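Long-range contacts in Blr3880 protein (Bradyrhizobium japonicum, PDB 2OOD), which probably catalyses the zinc-dependent hydrolytic deamination of guanine to xanthine and ammonia, a step of purine degradation: residues A[163-168]-A[204-209]; A[295-300]-A[339-344]. All coordinates share one frame; numbering follows the deposited sequence.

Contact 1: residues A[163-168]-A[204-209]; sequences GLTGID and TPRFAF. With GUN (guanine), chain C.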
# COMPACT_ATOMS: atom_id res chain seq x y z
N GLY A 163 1.11 28.41 0.82
CA GLY A 163 0.61 29.60 1.48
C GLY A 163 0.40 29.43 2.97
O GLY A 163 0.44 28.31 3.48
N LEU A 164 0.18 30.54 3.66
CA LEU A 164 -0.05 30.52 5.10
C LEU A 164 -1.35 29.76 5.37
O LEU A 164 -2.41 30.14 4.87
CB LEU A 164 -0.16 31.94 5.64
CG LEU A 164 -0.33 32.08 7.15
CD1 LEU A 164 0.90 31.56 7.87
CD2 LEU A 164 -0.58 33.53 7.49
N THR A 165 -1.26 28.69 6.14
CA THR A 165 -2.43 27.88 6.46
C THR A 165 -3.15 28.36 7.72
O THR A 165 -2.79 27.98 8.83
CB THR A 165 -2.02 26.41 6.65
OG1 THR A 165 -1.41 25.93 5.45
CG2 THR A 165 -3.23 25.55 6.98
N GLY A 166 -4.17 29.19 7.54
CA GLY A 166 -4.91 29.73 8.68
C GLY A 166 -5.79 28.72 9.41
O GLY A 166 -6.48 27.92 8.78
N ILE A 167 -5.77 28.77 10.73
CA ILE A 167 -6.57 27.88 11.56
C ILE A 167 -7.12 28.75 12.69
O ILE A 167 -6.37 29.39 13.44
CB ILE A 167 -5.72 26.70 12.12
CG1 ILE A 167 -6.57 25.81 13.02
CG2 ILE A 167 -4.52 27.22 12.87
CD1 ILE A 167 -7.51 24.92 12.26
N ASP A 168 -8.44 28.76 12.79
CA ASP A 168 -9.18 29.60 13.74
C ASP A 168 -9.74 28.93 15.01
O ASP A 168 -9.48 29.39 16.12
CB ASP A 168 -10.33 30.26 12.97
CG ASP A 168 -10.57 31.67 13.41
OD1 ASP A 168 -11.32 32.40 12.72
OD2 ASP A 168 -10.01 32.03 14.46
N THR A 204 -4.96 29.91 2.01
CA THR A 204 -5.21 28.62 2.62
C THR A 204 -5.95 28.48 3.94
O THR A 204 -5.33 28.44 5.01
CB THR A 204 -3.90 27.83 2.76
OG1 THR A 204 -3.26 27.74 1.48
CG2 THR A 204 -4.18 26.42 3.26
N PRO A 205 -7.29 28.43 3.89
CA PRO A 205 -8.05 28.25 5.13
C PRO A 205 -7.97 26.73 5.30
O PRO A 205 -8.54 25.99 4.51
CB PRO A 205 -9.44 28.72 4.74
CG PRO A 205 -9.54 28.32 3.30
CD PRO A 205 -8.19 28.74 2.76
N ARG A 206 -7.25 26.27 6.32
CA ARG A 206 -7.07 24.84 6.52
C ARG A 206 -8.31 24.01 6.23
O ARG A 206 -8.29 23.15 5.35
CB ARG A 206 -6.58 24.58 7.94
CG ARG A 206 -6.08 23.18 8.13
CD ARG A 206 -4.93 23.18 9.08
NE ARG A 206 -4.40 21.84 9.29
CZ ARG A 206 -3.25 21.59 9.90
NH1 ARG A 206 -2.50 22.58 10.35
NH2 ARG A 206 -2.85 20.34 10.05
N PHE A 207 -9.39 24.24 6.97
CA PHE A 207 -10.63 23.51 6.74
C PHE A 207 -11.77 24.12 7.55
O PHE A 207 -11.58 24.57 8.68
CB PHE A 207 -10.44 22.01 7.04
CG PHE A 207 -10.27 21.70 8.50
CD1 PHE A 207 -9.40 22.43 9.30
CD2 PHE A 207 -10.98 20.64 9.07
CE1 PHE A 207 -9.23 22.12 10.65
CE2 PHE A 207 -10.81 20.32 10.44
CZ PHE A 207 -9.93 21.06 11.22
N ALA A 208 -12.96 24.14 6.95
CA ALA A 208 -14.15 24.73 7.56
C ALA A 208 -14.26 24.44 9.05
O ALA A 208 -14.51 25.35 9.84
CB ALA A 208 -15.40 24.26 6.84
N PHE A 209 -14.06 23.19 9.43
CA PHE A 209 -14.17 22.83 10.84
C PHE A 209 -13.29 23.67 11.75
O PHE A 209 -13.62 23.88 12.92
CB PHE A 209 -13.83 21.36 11.03
CG PHE A 209 -14.03 20.88 12.44
CD1 PHE A 209 -15.29 20.90 13.02
CD2 PHE A 209 -12.96 20.38 13.18
CE1 PHE A 209 -15.49 20.43 14.33
CE2 PHE A 209 -13.14 19.90 14.49
CZ PHE A 209 -14.41 19.93 15.06
N9 GUN C . -7.64 19.33 7.51
C8 GUN C . -8.21 19.22 8.73
N7 GUN C . -8.12 18.01 9.18
C5 GUN C . -7.47 17.24 8.28
C6 GUN C . -7.09 15.86 8.21
O6 GUN C . -7.33 15.08 9.14
N1 GUN C . -6.41 15.42 7.08
C2 GUN C . -6.13 16.29 6.03
N2 GUN C . -5.45 15.84 4.92
N3 GUN C . -6.49 17.57 6.08
C4 GUN C . -7.16 18.08 7.17
O HOH W 1 -2.96 32.24 3.05
O HOH W 2 -2.67 25.89 10.30
O HOH W 3 -8.69 26.25 9.28
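Thr165 and Arg206 meet where two neighbouring parallel strands of the amidohydrolase barrel run out toward the active site. The methyl CG2 of Thr165 rests against the aliphatic stem of Arg206, 3.6 Å from its CD. Arg206 keeps CG anti to the backbone N (chi1 -167°) and then bends at chi2, which carries the stem across this methyl and delivers the guanidinium to Glu107, its salt-bridge partner. The other branch of Thr165, OG1, accepts from Thr139 N and lies 3.6 Å from Thr204 CG2.

The backbones are joined by Gly166 N to Thr204 O (2.9 Å) and Arg206 N to Gly166 O (3.1 Å); a water that donates to Gly166 O also accepts from Phe207 N. Ile167 lays CD1 against the rim of the Phe207 ring, 3.7 Å from CE1. Guanine addresses one face of that ring with C8, which sits over the centre, the purine plane steeply inclined at about 66°. Toward the rim of the opposite face lies the backbone C of Phe209.

The chemistry thus divides: an aromatic face receives the substrate, while the nearby arginine charge is probably balanced by Glu107.

Contact 2: residues A[295-300]-A[339-344]; sequences CPCSNL and LDDAYK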
# COMPACT_ATOMS: atom_id res chain seq x y z
N CYS A 295 -6.85 11.68 -2.37
CA CYS A 295 -5.72 11.22 -1.57
C CYS A 295 -6.00 9.85 -0.96
O CYS A 295 -6.22 9.74 0.24
CB CYS A 295 -5.43 12.22 -0.45
SG CYS A 295 -5.25 13.92 -1.02
N PRO A 296 -5.94 8.79 -1.77
CA PRO A 296 -6.19 7.41 -1.34
C PRO A 296 -5.39 6.86 -0.16
O PRO A 296 -5.96 6.21 0.71
CB PRO A 296 -5.99 6.61 -2.61
CG PRO A 296 -4.99 7.40 -3.35
CD PRO A 296 -5.47 8.81 -3.16
N CYS A 297 -4.08 7.11 -0.12
CA CYS A 297 -3.26 6.60 0.98
C CYS A 297 -3.75 7.13 2.32
O CYS A 297 -3.80 6.39 3.30
CB CYS A 297 -1.80 7.00 0.80
SG CYS A 297 -0.97 6.18 -0.55
N SER A 298 -4.09 8.41 2.34
CA SER A 298 -4.58 9.07 3.54
C SER A 298 -5.97 8.56 3.88
O SER A 298 -6.25 8.20 5.03
CB SER A 298 -4.60 10.58 3.30
OG SER A 298 -5.13 11.26 4.42
N ASN A 299 -6.85 8.52 2.88
CA ASN A 299 -8.21 8.06 3.07
C ASN A 299 -8.25 6.70 3.74
O ASN A 299 -9.08 6.46 4.62
CB ASN A 299 -8.95 8.00 1.74
CG ASN A 299 -9.18 9.37 1.15
OD1 ASN A 299 -9.09 10.38 1.85
ND2 ASN A 299 -9.50 9.42 -0.13
N LEU A 300 -7.35 5.80 3.33
CA LEU A 300 -7.28 4.46 3.90
C LEU A 300 -6.58 4.43 5.26
O LEU A 300 -7.02 3.76 6.18
CB LEU A 300 -6.57 3.50 2.93
CG LEU A 300 -7.21 3.26 1.56
CD1 LEU A 300 -6.35 2.34 0.73
CD2 LEU A 300 -8.60 2.67 1.73
N LEU A 339 -0.69 5.86 -6.37
CA LEU A 339 -1.39 5.16 -7.44
C LEU A 339 -1.72 3.73 -7.05
O LEU A 339 -2.74 3.19 -7.48
CB LEU A 339 -0.57 5.18 -8.74
CG LEU A 339 -0.50 6.53 -9.46
CD1 LEU A 339 0.49 6.49 -10.61
CD2 LEU A 339 -1.89 6.91 -9.96
N ASP A 340 -0.88 3.13 -6.22
CA ASP A 340 -1.10 1.77 -5.74
C ASP A 340 -2.41 1.72 -4.96
O ASP A 340 -3.27 0.88 -5.22
CB ASP A 340 0.07 1.31 -4.86
CG ASP A 340 -0.25 0.06 -4.06
OD1 ASP A 340 -0.85 -0.87 -4.61
OD2 ASP A 340 0.11 0.01 -2.87
N ASP A 341 -2.56 2.62 -3.99
CA ASP A 341 -3.78 2.66 -3.19
C ASP A 341 -4.94 3.23 -4.00
O ASP A 341 -6.09 2.88 -3.75
CB ASP A 341 -3.58 3.50 -1.93
CG ASP A 341 -2.81 2.75 -0.84
OD1 ASP A 341 -2.50 1.55 -1.03
OD2 ASP A 341 -2.52 3.37 0.20
N ALA A 342 -4.65 4.09 -4.97
CA ALA A 342 -5.70 4.68 -5.80
C ALA A 342 -6.42 3.58 -6.58
O ALA A 342 -7.65 3.56 -6.67
CB ALA A 342 -5.10 5.70 -6.76
N TYR A 343 -5.64 2.67 -7.14
CA TYR A 343 -6.19 1.55 -7.89
C TYR A 343 -7.02 0.66 -6.96
O TYR A 343 -8.11 0.22 -7.31
CB TYR A 343 -5.04 0.74 -8.51
CG TYR A 343 -5.46 -0.51 -9.23
CD1 TYR A 343 -5.92 -0.48 -10.54
CD2 TYR A 343 -5.42 -1.74 -8.58
CE1 TYR A 343 -6.33 -1.65 -11.20
CE2 TYR A 343 -5.82 -2.91 -9.23
CZ TYR A 343 -6.27 -2.86 -10.53
OH TYR A 343 -6.67 -4.03 -11.16
N LYS A 344 -6.50 0.40 -5.76
CA LYS A 344 -7.20 -0.43 -4.80
C LYS A 344 -8.56 0.15 -4.41
O LYS A 344 -9.54 -0.58 -4.33
CB LYS A 344 -6.32 -0.64 -3.57
CG LYS A 344 -5.12 -1.50 -3.88
CD LYS A 344 -4.15 -1.66 -2.74
CE LYS A 344 -3.03 -2.60 -3.16
NZ LYS A 344 -1.88 -2.64 -2.23
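The carboxylate of Asp341 is the flat group at the centre of this contact: over one face stands Leu300 CD1, 3.9 Å from Asp341 CG, and Cys297 lies at its OD2 end, with SG displaced to the opposite side of the plane from Leu300. Cys297 SG comes within 3.3 Å of Asp341 OD2, and Cys297 CA approaches the same oxygen. In the TIM-barrel fold of the amidohydrolases, the short helix 296-301 follows strand 291-294 and packs here on the long helix 335-352, the two segment axes 8.7 Å apart at an angle of 65°.

Next to the carboxylate, the Pro296 ring presses its CB and CG onto the backbone of the long helix, CG lying 3.7 Å from Ala342 N and 3.8 Å from Ala342 CB. Asp341 has CG anti to its own carbonyl carbon (chi1 -78°), which swings the carboxylate across to the short helix, where OD2 also forms a salt bridge with Lys344 of the second subunit. An alanine here would probably leave that lysine without its mate and open a gap between Leu300 and Cys297. Within the chain, Lys344 bridges to Asp340 one turn back. Turned away from the long helix, Ser298 uses its OG to hydrogen-bond OD2 of the zinc ligand Asp326.

How the contacts relate
Both contacts are buried and both lie in the barrel, yet their centres are 24 Å apart and their nearest atoms about 11 Å. Contact 1 joins the ends of two adjacent strands and reaches the guanine pocket directly through Phe207; backbone hydrogen bonds and waters hold it, and its charged group is answered within the same chain. Contact 2 instead packs two helices together mainly through side chains, with a proline ring against the backbone of the longer one, and the second subunit packs against it and supplies a counter-charge. Its link to the active site is second-shell, through the short helix and a zinc ligand. One contact therefore borders the substrate, the other the dimer interface.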